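Local coordinates for putative lipoprotein YcdA (Bacillus subtilis subsp. subtilis str. 168, PDB 4R4G) that is of unknown function but is probably a membrane-attached lipoprotein that joins an Ig-like domain to a mixed alpha-beta domain through a kinked helix, at residues K18-S23 with N44-N49; E81-S86 with G96-V101; Q144-A149 with A224-I229. One frame throughout, in Å; residues are numbered along the deposited sequence.

Contact 1 of 3, residues K18-S23 with N44-N49; sequences KIKDVS and NVAVKN
The carbonyl oxygen N44 O accepts two backbone N-H groups in succession, those of K20 and D21. The bond from K20 N to N44 O is 2.8 Å long but bent at the hydrogen, whereas the one from D21 N to N44 O is longer, 3.3 Å, and straighter. Both donors lie somewhat off the carbonyl plane and reach the oxygen from the same face of it. Two residues of 18-23 thus answer one residue of 44-49, which makes a classic beta bulge in this antiparallel strand pair. N44 N in turn donates to D21 O at 2.9 Å, which completes the bulge. At the other end K18 and A46 form a hydrogen-bonded pair. The two strands, 16-25 and 39-48, are neighbours in one of the two four-stranded antiparallel sheets of the Ig-like domain, the one that also holds strand 93-102. On the inward face I19 and V45 meet loosely, I19 CG1 to V45 CG1 at 4.3 Å, and both side chains also touch L110 of the facing sheet. The K20 side chain crosses that of N44 obliquely, on the face that carries N44 and A46. K20 CB lies 3.4 Å from N44 OD1. Farther out, K20 CE passes 3.8 Å from A46 CB, and the extended chain ends in a salt bridge to E95. The amide of N44 bonds through ND2 to N97 OD1.

Contact 2 of 3, residues E81-S86 with G96-V101; sequences EKLQGS and GNLFFV
E81 meets the strand through its backbone carbonyl, which takes a hydrogen bond from the side-chain amide of N97. The bond from N97 ND2 to E81 O is 3.1 Å long and nearly straight at 165°, and the oxygen lies almost in the amide plane. The other end of that amide, OD1, is taken by N44, so both its polar atoms are engaged. E81 O also sits at the edge of the F99 ring, in its plane, 3.7 Å from F99 CE1. Next, K82 runs past F99 in the opposite direction. Its CG, set anti to the backbone N (chi1 -161°), lies 3.7 Å from F99 CD1 at the ring edge. The chain stays extended and carries NZ to D75 and the carbonyl of T74, and a weak bond joins K82 NZ to a water that also accepts from F99 N. In the fold, 81-85 lies in the irregular link that leads into strand 86-88 of the Ig-like domain, and it rests against strand 93-102, an outermost member of the four-stranded sheet that also holds strands 16-25 and 39-48. L83 supplies the backbone bond across the contact, L83 N to N97 O at 2.9 Å. Its side chain lies alongside that of L98, pointing the same way, with L83 CD2 to L98 CD2 at 3.9 Å; both leucines also touch F62. The other branch packs on the glycine backbone, L83 CD1 to G96 N at 3.8 Å.

Contact 3 of 3, residues Q144-A149 with A224-I229; sequences QDSAKA and AKTTSI
The amide of Q144 pairs with the backbone of T226 through both of its polar atoms. T226 N donates to Q144 OE1 at 2.6 Å, while Q144 NE2 donates to T226 O at 2.9 Å, with the donor in the carbonyl plane and on a lone pair. The amide is thus held at two points against one strand residue, which should fix its rotation. A bend at chi2 (-69°) turns CD back, and the aliphatic part of K225 packs beside the amide, K225 CG to Q144 OE1 at 3.6 Å. K225 NZ itself continues to a bound tetraethylene glycol, probably from the crystallisation liquor.

A hydroxyl pair makes the second polar link, S146 OG to T226 OG1 at 2.6 Å, a hydrogen bond in which either may donate. T226 OG1 lies anti to its carbonyl carbon (chi1 -53°), directed at the first turn of the helix, and comes 3.2 Å from A147 N.

The apolar contact between helix and strand is small: A147 CB lies 4.0 Å from A224 CB. S146 also touches W307 of strand 307-308 and M299 of strand 293-301, and T226 touches L26 of the N-terminal half.

Q144 occupies the N-cap position of helix 145-157. The start of this helix packs against the mixed sheet at strand 221-230, running roughly against it, at 142° between the directions of the short segments, in the alpha-beta C-terminal domain; its family is assigned to the NTF2 clan.

How the contacts relate
Contacts 1 and 2 belong to the Ig-like domain and share a sheet: strands 39-48 and 93-102 are neighbours, and the two contacts touch, with a probable hydrogen bond from V45 N to G96 O. Contact 3 lies in the C-terminal domain near the centre of the chain, close to where the two halves meet, and touches neither. Contact 1 sets exposed K20 and D21 against buried V45 and A46; contact 2 has no exposed touching residue; contact 3 buries S146, A147 and T226 beside exposed K225. Backbone bonding dominates contact 1, contact 2 adds an asparagine amide and apolar packing, and contact 3 relies on side-chain amide and hydroxyl groups.

Contact 1 of 3, residues K18-S23 with N44-N49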
ATOM      1  N   LYS A  18      12.420  27.313 -13.507  1.00 79.51           N
ATOM      2  CA  LYS A  18      11.381  27.517 -12.517  1.00 80.41           C
ATOM      3  C   LYS A  18      11.030  26.183 -11.921  1.00 81.20           C
ATOM      4  O   LYS A  18      10.784  25.236 -12.669  1.00 80.97           O
ATOM      5  CB  LYS A  18      10.123  28.168 -13.145  1.00 87.73           C
ATOM      6  CG  LYS A  18      10.396  29.324 -14.122  1.00114.00           C
ATOM      7  CD  LYS A  18       9.119  30.065 -14.539  1.00129.56           C
ATOM      8  CE  LYS A  18       8.857  29.977 -16.023  1.00140.19           C
ATOM      9  NZ  LYS A  18       8.330  31.257 -16.564  1.00152.02           N
ATOM     10  N   ILE A  19      11.003  26.088 -10.591  1.00 75.22           N
ATOM     11  CA  ILE A  19      10.596  24.868  -9.922  1.00 73.52           C
ATOM     12  C   ILE A  19       9.106  24.996  -9.614  1.00 84.37           C
ATOM     13  O   ILE A  19       8.717  25.735  -8.702  1.00 86.96           O
ATOM     14  CB  ILE A  19      11.436  24.579  -8.669  1.00 73.38           C
ATOM     15  CG1 ILE A  19      12.916  24.468  -9.024  1.00 71.18           C
ATOM     16  CG2 ILE A  19      10.909  23.332  -7.979  1.00 71.02           C
ATOM     17  CD1 ILE A  19      13.756  24.182  -7.915  1.00 77.45           C
ATOM     18  N   LYS A  20       8.276  24.298 -10.391  1.00 82.38           N
ATOM     19  CA  LYS A  20       6.827  24.371 -10.281  1.00 84.39           C
ATOM     20  C   LYS A  20       6.286  23.576  -9.086  1.00 89.16           C
ATOM     21  O   LYS A  20       5.341  24.050  -8.456  1.00 92.93           O
ATOM     22  CB  LYS A  20       6.151  23.945 -11.596  1.00 87.47           C
ATOM     23  CG  LYS A  20       6.547  24.833 -12.777  1.00 96.49           C
ATOM     24  CD  LYS A  20       5.443  24.936 -13.833  1.00116.32           C
ATOM     25  CE  LYS A  20       5.619  26.166 -14.707  1.00129.39           C
ATOM     26  NZ  LYS A  20       4.660  26.215 -15.845  1.00138.48           N
ATOM     27  N   ASP A  21       6.858  22.398  -8.751  1.00 82.32           N
ATOM     28  CA  ASP A  21       6.376  21.577  -7.618  1.00 80.14           C
ATOM     29  C   ASP A  21       7.482  20.666  -7.041  1.00 77.91           C
ATOM     30  O   ASP A  21       8.408  20.312  -7.771  1.00 76.60           O
ATOM     31  CB  ASP A  21       5.178  20.719  -8.070  1.00 83.56           C
ATOM     32  CG  ASP A  21       4.432  20.046  -6.936  1.00104.78           C
ATOM     33  OD1 ASP A  21       3.713  20.754  -6.201  1.00109.52           O
ATOM     34  OD2 ASP A  21       4.593  18.811  -6.765  1.00112.63           O
ATOM     35  N   VAL A  22       7.391  20.296  -5.733  1.00 70.99           N
ATOM     36  CA  VAL A  22       8.337  19.407  -5.032  1.00 67.22           C
ATOM     37  C   VAL A  22       7.549  18.486  -4.101  1.00 74.66           C
ATOM     38  O   VAL A  22       6.893  18.954  -3.163  1.00 77.27           O
ATOM     39  CB  VAL A  22       9.473  20.139  -4.258  1.00 69.17           C
ATOM     40  CG1 VAL A  22      10.334  19.158  -3.476  1.00 66.34           C
ATOM     41  CG2 VAL A  22      10.355  20.966  -5.191  1.00 69.23           C
ATOM     42  N   SER A  23       7.640  17.176  -4.332  1.00 69.73           N
ATOM     43  CA  SER A  23       6.944  16.214  -3.497  1.00 68.92           C
ATOM     44  C   SER A  23       7.744  14.944  -3.330  1.00 71.30           C
ATOM     45  O   SER A  23       8.639  14.658  -4.125  1.00 70.68           O
ATOM     46  CB  SER A  23       5.583  15.882  -4.099  1.00 73.43           C
ATOM     47  OG  SER A  23       5.715  15.250  -5.359  1.00 82.79           O
ATOM     48  N   ASN A  44       9.045  19.053 -10.265  1.00 64.17           N
ATOM     49  CA  ASN A  44       8.494  19.474 -11.555  1.00 66.16           C
ATOM     50  C   ASN A  44       9.135  20.796 -11.881  1.00 70.77           C
ATOM     51  O   ASN A  44       9.070  21.716 -11.067  1.00 71.34           O
ATOM     52  CB  ASN A  44       6.946  19.570 -11.558  1.00 68.92           C
ATOM     53  CG  ASN A  44       6.373  19.874 -12.931  1.00 87.71           C
ATOM     54  OD1 ASN A  44       6.277  21.029 -13.375  1.00 81.15           O
ATOM     55  ND2 ASN A  44       6.036  18.835 -13.664  1.00 80.77           N
ATOM     56  N   VAL A  45       9.827  20.862 -13.018  1.00 67.19           N
ATOM     57  CA  VAL A  45      10.552  22.045 -13.443  1.00 68.02           C
ATOM     58  C   VAL A  45      10.034  22.509 -14.794  1.00 76.95           C
ATOM     59  O   VAL A  45       9.375  21.747 -15.502  1.00 77.85           O
ATOM     60  CB  VAL A  45      12.105  21.826 -13.492  1.00 69.43           C
ATOM     61  CG1 VAL A  45      12.677  21.496 -12.113  1.00 66.93           C
ATOM     62  CG2 VAL A  45      12.508  20.775 -14.533  1.00 68.62           C
ATOM     63  N   ALA A  46      10.387  23.751 -15.150  1.00 76.16           N
ATOM     64  CA  ALA A  46      10.118  24.411 -16.417  1.00 79.50           C
ATOM     65  C   ALA A  46      11.363  25.130 -16.821  1.00 84.81           C
ATOM     66  O   ALA A  46      11.949  25.830 -15.992  1.00 83.80           O
ATOM     67  CB  ALA A  46       8.962  25.377 -16.276  1.00 83.49           C
ATOM     68  N   VAL A  47      11.828  24.905 -18.057  1.00 83.95           N
ATOM     69  CA  VAL A  47      13.053  25.542 -18.540  1.00 84.39           C
ATOM     70  C   VAL A  47      12.713  26.411 -19.754  1.00 95.47           C
ATOM     71  O   VAL A  47      12.329  25.885 -20.797  1.00 97.34           O
ATOM     72  CB  VAL A  47      14.211  24.535 -18.836  1.00 84.79           C
ATOM     73  CG1 VAL A  47      15.520  25.268 -19.150  1.00 83.45           C
ATOM     74  CG2 VAL A  47      14.417  23.578 -17.670  1.00 81.50           C
ATOM     75  N   LYS A  48      12.836  27.742 -19.596  1.00 95.89           N
ATOM     76  CA  LYS A  48      12.607  28.747 -20.650  1.00100.29           C
ATOM     77  C   LYS A  48      13.943  29.122 -21.294  1.00105.07           C
ATOM     78  O   LYS A  48      14.902  29.405 -20.568  1.00102.33           O
ATOM     79  CB  LYS A  48      11.910  30.000 -20.062  1.00105.29           C
ATOM     80  CG  LYS A  48      11.454  31.029 -21.102  1.00126.64           C
ATOM     81  CD  LYS A  48      10.121  31.709 -20.739  1.00138.05           C
ATOM     82  CE  LYS A  48       9.709  32.709 -21.800  1.00146.05           C
ATOM     83  NZ  LYS A  48       8.303  33.161 -21.646  1.00152.43           N
ATOM     84  N   ASN A  49      14.025  29.101 -22.639  1.00105.35           N
ATOM     85  CA  ASN A  49      15.259  29.484 -23.337  1.00105.54           C
ATOM     86  C   ASN A  49      15.292  31.012 -23.407  1.00115.10           C
ATOM     87  O   ASN A  49      14.554  31.595 -24.202  1.00119.16           O
ATOM     88  CB  ASN A  49      15.351  28.831 -24.737  1.00105.04           C
ATOM     89  CG  ASN A  49      16.598  29.141 -25.559  1.00117.57           C
ATOM     90  OD1 ASN A  49      17.471  29.940 -25.189  1.00108.10           O
ATOM     91  ND2 ASN A  49      16.705  28.514 -26.720  1.00108.92           N
TER

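Contact 2 of 3, residues E81-S86 with G96-V101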
ATOM      1  N   GLU A  81       6.332  10.015 -17.771  1.00 73.80           N
ATOM      2  CA  GLU A  81       6.058  10.957 -16.685  1.00 72.77           C
ATOM      3  C   GLU A  81       7.272  11.812 -16.325  1.00 77.90           C
ATOM      4  O   GLU A  81       7.201  12.592 -15.371  1.00 79.13           O
ATOM      5  CB  GLU A  81       5.649  10.208 -15.409  1.00 72.56           C
ATOM      6  CG  GLU A  81       4.271   9.548 -15.349  1.00 86.80           C
ATOM      7  CD  GLU A  81       4.047   8.857 -14.006  1.00108.19           C
ATOM      8  OE1 GLU A  81       4.447   9.433 -12.963  1.00100.39           O
ATOM      9  OE2 GLU A  81       3.517   7.719 -14.001  1.00 97.22           O
ATOM     10  N   LYS A  82       8.400  11.623 -17.023  1.00 72.55           N
ATOM     11  CA  LYS A  82       9.640  12.311 -16.736  1.00 69.52           C
ATOM     12  C   LYS A  82       9.923  13.322 -17.806  1.00 76.96           C
ATOM     13  O   LYS A  82       9.399  13.190 -18.912  1.00 81.51           O
ATOM     14  CB  LYS A  82      10.773  11.273 -16.641  1.00 69.61           C
ATOM     15  CG  LYS A  82      12.020  11.753 -15.902  1.00 66.44           C
ATOM     16  CD  LYS A  82      13.001  10.641 -15.683  1.00 63.48           C
ATOM     17  CE  LYS A  82      14.343  11.190 -15.292  1.00 60.47           C
ATOM     18  NZ  LYS A  82      15.253  10.154 -14.737  1.00 64.07           N
ATOM     19  N   LEU A  83      10.757  14.333 -17.496  1.00 71.98           N
ATOM     20  CA  LEU A  83      11.175  15.343 -18.457  1.00 73.75           C
ATOM     21  C   LEU A  83      11.789  14.648 -19.676  1.00 82.29           C
ATOM     22  O   LEU A  83      12.607  13.735 -19.518  1.00 81.27           O
ATOM     23  CB  LEU A  83      12.170  16.338 -17.819  1.00 71.44           C
ATOM     24  CG  LEU A  83      12.744  17.437 -18.733  1.00 76.88           C
ATOM     25  CD1 LEU A  83      11.675  18.422 -19.167  1.00 79.39           C
ATOM     26  CD2 LEU A  83      13.854  18.181 -18.050  1.00 76.10           C
ATOM     27  N   GLN A  84      11.361  15.049 -20.879  1.00 82.66           N
ATOM     28  CA  GLN A  84      11.841  14.406 -22.087  1.00 84.46           C
ATOM     29  C   GLN A  84      12.871  15.243 -22.778  1.00 90.85           C
ATOM     30  O   GLN A  84      12.750  16.472 -22.860  1.00 91.47           O
ATOM     31  CB  GLN A  84      10.687  14.082 -23.047  1.00 89.26           C
ATOM     32  CG  GLN A  84       9.611  13.146 -22.479  1.00 98.77           C
ATOM     33  CD  GLN A  84      10.083  11.751 -22.117  1.00107.96           C
ATOM     34  OE1 GLN A  84      10.733  11.039 -22.898  1.00107.18           O
ATOM     35  NE2 GLN A  84       9.717  11.319 -20.931  1.00 88.52           N
ATOM     36  N   GLY A  85      13.888  14.557 -23.283  1.00 89.09           N
ATOM     37  CA  GLY A  85      14.965  15.173 -24.042  1.00 90.07           C
ATOM     38  C   GLY A  85      14.384  15.855 -25.257  1.00 99.17           C
ATOM     39  O   GLY A  85      13.702  15.220 -26.067  1.00102.50           O
ATOM     40  N   SER A  86      14.561  17.160 -25.334  1.00 95.81           N
ATOM     41  CA  SER A  86      14.002  17.947 -26.410  1.00 99.02           C
ATOM     42  C   SER A  86      14.911  19.114 -26.727  1.00103.70           C
ATOM     43  O   SER A  86      15.974  19.242 -26.123  1.00100.67           O
ATOM     44  CB  SER A  86      12.609  18.431 -26.020  1.00103.20           C
ATOM     45  OG  SER A  86      12.642  19.145 -24.797  1.00109.97           O
ATOM     46  N   GLY A  96       8.526  19.447 -17.207  1.00 77.60           N
ATOM     47  CA  GLY A  96       8.522  18.030 -16.867  1.00 75.45           C
ATOM     48  C   GLY A  96       9.051  17.755 -15.481  1.00 77.14           C
ATOM     49  O   GLY A  96       9.518  18.670 -14.794  1.00 78.15           O
ATOM     50  N   ASN A  97       8.998  16.495 -15.075  1.00 71.03           N
ATOM     51  CA  ASN A  97       9.403  16.063 -13.745  1.00 68.40           C
ATOM     52  C   ASN A  97      10.788  15.445 -13.716  1.00 69.05           C
ATOM     53  O   ASN A  97      11.212  14.814 -14.693  1.00 69.19           O
ATOM     54  CB  ASN A  97       8.411  15.029 -13.191  1.00 70.23           C
ATOM     55  CG  ASN A  97       7.022  15.527 -12.940  1.00 93.78           C
ATOM     56  OD1 ASN A  97       6.773  16.384 -12.093  1.00 87.41           O
ATOM     57  ND2 ASN A  97       6.069  14.882 -13.570  1.00 92.07           N
ATOM     58  N   LEU A  98      11.449  15.566 -12.544  1.00 60.86           N
ATOM     59  CA  LEU A  98      12.759  15.009 -12.247  1.00 57.47           C
ATOM     60  C   LEU A  98      12.617  14.174 -11.002  1.00 62.79           C
ATOM     61  O   LEU A  98      11.809  14.491 -10.134  1.00 64.63           O
ATOM     62  CB  LEU A  98      13.836  16.090 -12.075  1.00 55.76           C
ATOM     63  CG  LEU A  98      13.911  17.214 -13.088  1.00 59.65           C
ATOM     64  CD1 LEU A  98      14.684  18.354 -12.515  1.00 58.04           C
ATOM     65  CD2 LEU A  98      14.512  16.746 -14.431  1.00 61.93           C
ATOM     66  N   PHE A  99      13.358  13.077 -10.930  1.00 57.54           N
ATOM     67  CA  PHE A  99      13.250  12.117  -9.845  1.00 55.29           C
ATOM     68  C   PHE A  99      14.629  11.792  -9.288  1.00 56.99           C
ATOM     69  O   PHE A  99      15.568  11.536 -10.052  1.00 56.14           O
ATOM     70  CB  PHE A  99      12.557  10.844 -10.363  1.00 57.86           C
ATOM     71  CG  PHE A  99      11.196  11.061 -10.982  1.00 60.42           C
ATOM     72  CD1 PHE A  99      11.072  11.435 -12.313  1.00 63.91           C
ATOM     73  CD2 PHE A  99      10.035  10.820 -10.252  1.00 62.83           C
ATOM     74  CE1 PHE A  99       9.816  11.642 -12.882  1.00 67.02           C
ATOM     75  CE2 PHE A  99       8.780  11.028 -10.820  1.00 66.59           C
ATOM     76  CZ  PHE A  99       8.680  11.455 -12.125  1.00 66.46           C
ATOM     77  N   PHE A 100      14.752  11.821  -7.953  1.00 52.58           N
ATOM     78  CA  PHE A 100      16.013  11.600  -7.271  1.00 52.34           C
ATOM     79  C   PHE A 100      15.819  10.788  -6.025  1.00 59.77           C
ATOM     80  O   PHE A 100      14.891  11.046  -5.268  1.00 59.61           O
ATOM     81  CB  PHE A 100      16.675  12.939  -6.910  1.00 53.34           C
ATOM     82  CG  PHE A 100      16.999  13.820  -8.090  1.00 55.01           C
ATOM     83  CD1 PHE A 100      18.142  13.604  -8.848  1.00 58.04           C
ATOM     84  CD2 PHE A 100      16.165  14.878  -8.438  1.00 57.68           C
ATOM     85  CE1 PHE A 100      18.434  14.410  -9.948  1.00 59.22           C
ATOM     86  CE2 PHE A 100      16.467  15.696  -9.528  1.00 60.59           C
ATOM     87  CZ  PHE A 100      17.589  15.445 -10.286  1.00 58.51           C
ATOM     88  N   VAL A 101      16.720   9.831  -5.800  1.00 58.63           N
ATOM     89  CA  VAL A 101      16.708   8.959  -4.630  1.00 60.24           C
ATOM     90  C   VAL A 101      17.214   9.784  -3.448  1.00 66.11           C
ATOM     91  O   VAL A 101      18.352  10.254  -3.480  1.00 65.74           O
ATOM     92  CB  VAL A 101      17.567   7.685  -4.875  1.00 64.51           C
ATOM     93  CG1 VAL A 101      17.498   6.738  -3.694  1.00 63.62           C
ATOM     94  CG2 VAL A 101      17.169   6.983  -6.167  1.00 64.66           C
TER
HETATM   95  O   HOH W   1      15.613  12.563 -12.627  1.00 52.19           O

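Contact 3 of 3, residues Q144-A149 with A224-I229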
ATOM      1  N   GLN A 144       1.177   6.322   2.434  1.00 69.13           N
ATOM      2  CA  GLN A 144       0.672   5.110   3.063  1.00 67.50           C
ATOM      3  C   GLN A 144      -0.877   5.102   3.222  1.00 71.80           C
ATOM      4  O   GLN A 144      -1.415   4.168   3.820  1.00 72.11           O
ATOM      5  CB  GLN A 144       1.382   4.881   4.388  1.00 68.18           C
ATOM      6  CG  GLN A 144       2.884   4.682   4.202  1.00 69.11           C
ATOM      7  CD  GLN A 144       3.224   3.397   3.519  1.00 81.76           C
ATOM      8  OE1 GLN A 144       2.579   2.368   3.742  1.00 75.28           O
ATOM      9  NE2 GLN A 144       4.252   3.426   2.678  1.00 74.56           N
ATOM     10  N   ASP A 145      -1.595   6.061   2.589  1.00 67.99           N
ATOM     11  CA  ASP A 145      -3.064   6.118   2.592  1.00 68.28           C
ATOM     12  C   ASP A 145      -3.721   4.789   2.167  1.00 73.89           C
ATOM     13  O   ASP A 145      -4.735   4.401   2.768  1.00 75.60           O
ATOM     14  CB  ASP A 145      -3.580   7.240   1.675  1.00 70.46           C
ATOM     15  CG  ASP A 145      -3.643   8.626   2.300  1.00 77.58           C
ATOM     16  OD1 ASP A 145      -3.087   8.811   3.433  1.00 75.33           O
ATOM     17  OD2 ASP A 145      -4.222   9.538   1.657  1.00 87.26           O
ATOM     18  N   SER A 146      -3.158   4.106   1.129  1.00 68.00           N
ATOM     19  CA  SER A 146      -3.695   2.842   0.629  1.00 66.64           C
ATOM     20  C   SER A 146      -3.560   1.736   1.657  1.00 68.25           C
ATOM     21  O   SER A 146      -4.450   0.880   1.729  1.00 67.75           O
ATOM     22  CB  SER A 146      -3.039   2.425  -0.684  1.00 68.67           C
ATOM     23  OG  SER A 146      -1.633   2.567  -0.650  1.00 79.91           O
ATOM     24  N   ALA A 147      -2.452   1.747   2.447  1.00 62.61           N
ATOM     25  CA  ALA A 147      -2.202   0.747   3.492  1.00 60.23           C
ATOM     26  C   ALA A 147      -3.181   0.974   4.639  1.00 66.44           C
ATOM     27  O   ALA A 147      -3.730   0.007   5.175  1.00 67.00           O
ATOM     28  CB  ALA A 147      -0.764   0.812   3.974  1.00 59.45           C
ATOM     29  N   LYS A 148      -3.462   2.257   4.965  1.00 63.40           N
ATOM     30  CA  LYS A 148      -4.433   2.648   5.991  1.00 63.53           C
ATOM     31  C   LYS A 148      -5.787   2.047   5.575  1.00 67.93           C
ATOM     32  O   LYS A 148      -6.375   1.276   6.343  1.00 69.37           O
ATOM     33  CB  LYS A 148      -4.472   4.191   6.186  1.00 66.50           C
ATOM     34  CG  LYS A 148      -3.174   4.788   6.806  1.00 71.98           C
ATOM     35  CD  LYS A 148      -3.236   6.323   7.047  1.00 81.98           C
ATOM     36  CE  LYS A 148      -1.874   6.985   7.250  1.00 92.79           C
ATOM     37  NZ  LYS A 148      -1.345   7.660   6.004  1.00 98.26           N
ATOM     38  N   ALA A 149      -6.198   2.282   4.318  1.00 63.56           N
ATOM     39  CA  ALA A 149      -7.404   1.707   3.735  1.00 63.82           C
ATOM     40  C   ALA A 149      -7.386   0.159   3.765  1.00 67.37           C
ATOM     41  O   ALA A 149      -8.374  -0.417   4.214  1.00 68.53           O
ATOM     42  CB  ALA A 149      -7.589   2.205   2.320  1.00 65.13           C
ATOM     43  N   ALA A 224       0.784  -3.456   7.394  1.00 64.23           N
ATOM     44  CA  ALA A 224       0.514  -3.059   6.005  1.00 63.18           C
ATOM     45  C   ALA A 224       1.373  -1.863   5.567  1.00 69.48           C
ATOM     46  O   ALA A 224       1.379  -0.809   6.213  1.00 70.16           O
ATOM     47  CB  ALA A 224      -0.962  -2.727   5.835  1.00 63.85           C
ATOM     48  N   LYS A 225       2.101  -2.025   4.461  1.00 66.56           N
ATOM     49  CA  LYS A 225       2.925  -0.951   3.920  1.00 64.97           C
ATOM     50  C   LYS A 225       2.695  -0.798   2.449  1.00 66.54           C
ATOM     51  O   LYS A 225       2.804  -1.781   1.728  1.00 66.81           O
ATOM     52  CB  LYS A 225       4.423  -1.212   4.170  1.00 67.41           C
ATOM     53  CG  LYS A 225       5.267   0.012   3.846  1.00 76.97           C
ATOM     54  CD  LYS A 225       6.741  -0.246   3.656  1.00 84.18           C
ATOM     55  CE  LYS A 225       7.335   1.026   3.086  1.00 91.61           C
ATOM     56  NZ  LYS A 225       8.822   1.014   3.016  1.00 94.73           N
ATOM     57  N   THR A 226       2.401   0.424   1.993  1.00 62.03           N
ATOM     58  CA  THR A 226       2.318   0.738   0.561  1.00 61.58           C
ATOM     59  C   THR A 226       3.763   0.742   0.027  1.00 66.46           C
ATOM     60  O   THR A 226       4.606   1.496   0.540  1.00 65.51           O
ATOM     61  CB  THR A 226       1.616   2.065   0.321  1.00 59.74           C
ATOM     62  OG1 THR A 226       0.356   2.038   0.988  1.00 57.61           O
ATOM     63  CG2 THR A 226       1.412   2.334  -1.145  1.00 57.44           C
ATOM     64  N   THR A 227       4.052  -0.129  -0.952  1.00 62.63           N
ATOM     65  CA  THR A 227       5.394  -0.259  -1.496  1.00 62.60           C
ATOM     66  C   THR A 227       5.557   0.516  -2.828  1.00 70.10           C
ATOM     67  O   THR A 227       6.668   0.969  -3.132  1.00 71.18           O
ATOM     68  CB  THR A 227       5.773  -1.731  -1.602  1.00 69.61           C
ATOM     69  OG1 THR A 227       4.790  -2.456  -2.351  1.00 72.07           O
ATOM     70  CG2 THR A 227       5.945  -2.367  -0.240  1.00 65.12           C
ATOM     71  N   SER A 228       4.466   0.709  -3.595  1.00 68.02           N
ATOM     72  CA  SER A 228       4.494   1.457  -4.861  1.00 68.50           C
ATOM     73  C   SER A 228       3.137   2.005  -5.221  1.00 73.73           C
ATOM     74  O   SER A 228       2.128   1.369  -4.952  1.00 74.65           O
ATOM     75  CB  SER A 228       4.994   0.585  -6.008  1.00 72.20           C
ATOM     76  OG  SER A 228       4.329  -0.664  -6.067  1.00 80.21           O
ATOM     77  N   ILE A 229       3.113   3.200  -5.796  1.00 70.98           N
ATOM     78  CA  ILE A 229       1.918   3.869  -6.307  1.00 73.09           C
ATOM     79  C   ILE A 229       2.191   4.183  -7.758  1.00 83.72           C
ATOM     80  O   ILE A 229       3.291   4.648  -8.099  1.00 83.26           O
ATOM     81  CB  ILE A 229       1.479   5.139  -5.527  1.00 75.42           C
ATOM     82  CG1 ILE A 229       1.335   4.863  -4.026  1.00 74.41           C
ATOM     83  CG2 ILE A 229       0.188   5.761  -6.136  1.00 77.00           C
ATOM     84  CD1 ILE A 229       1.672   5.996  -3.191  1.00 78.68           C
TER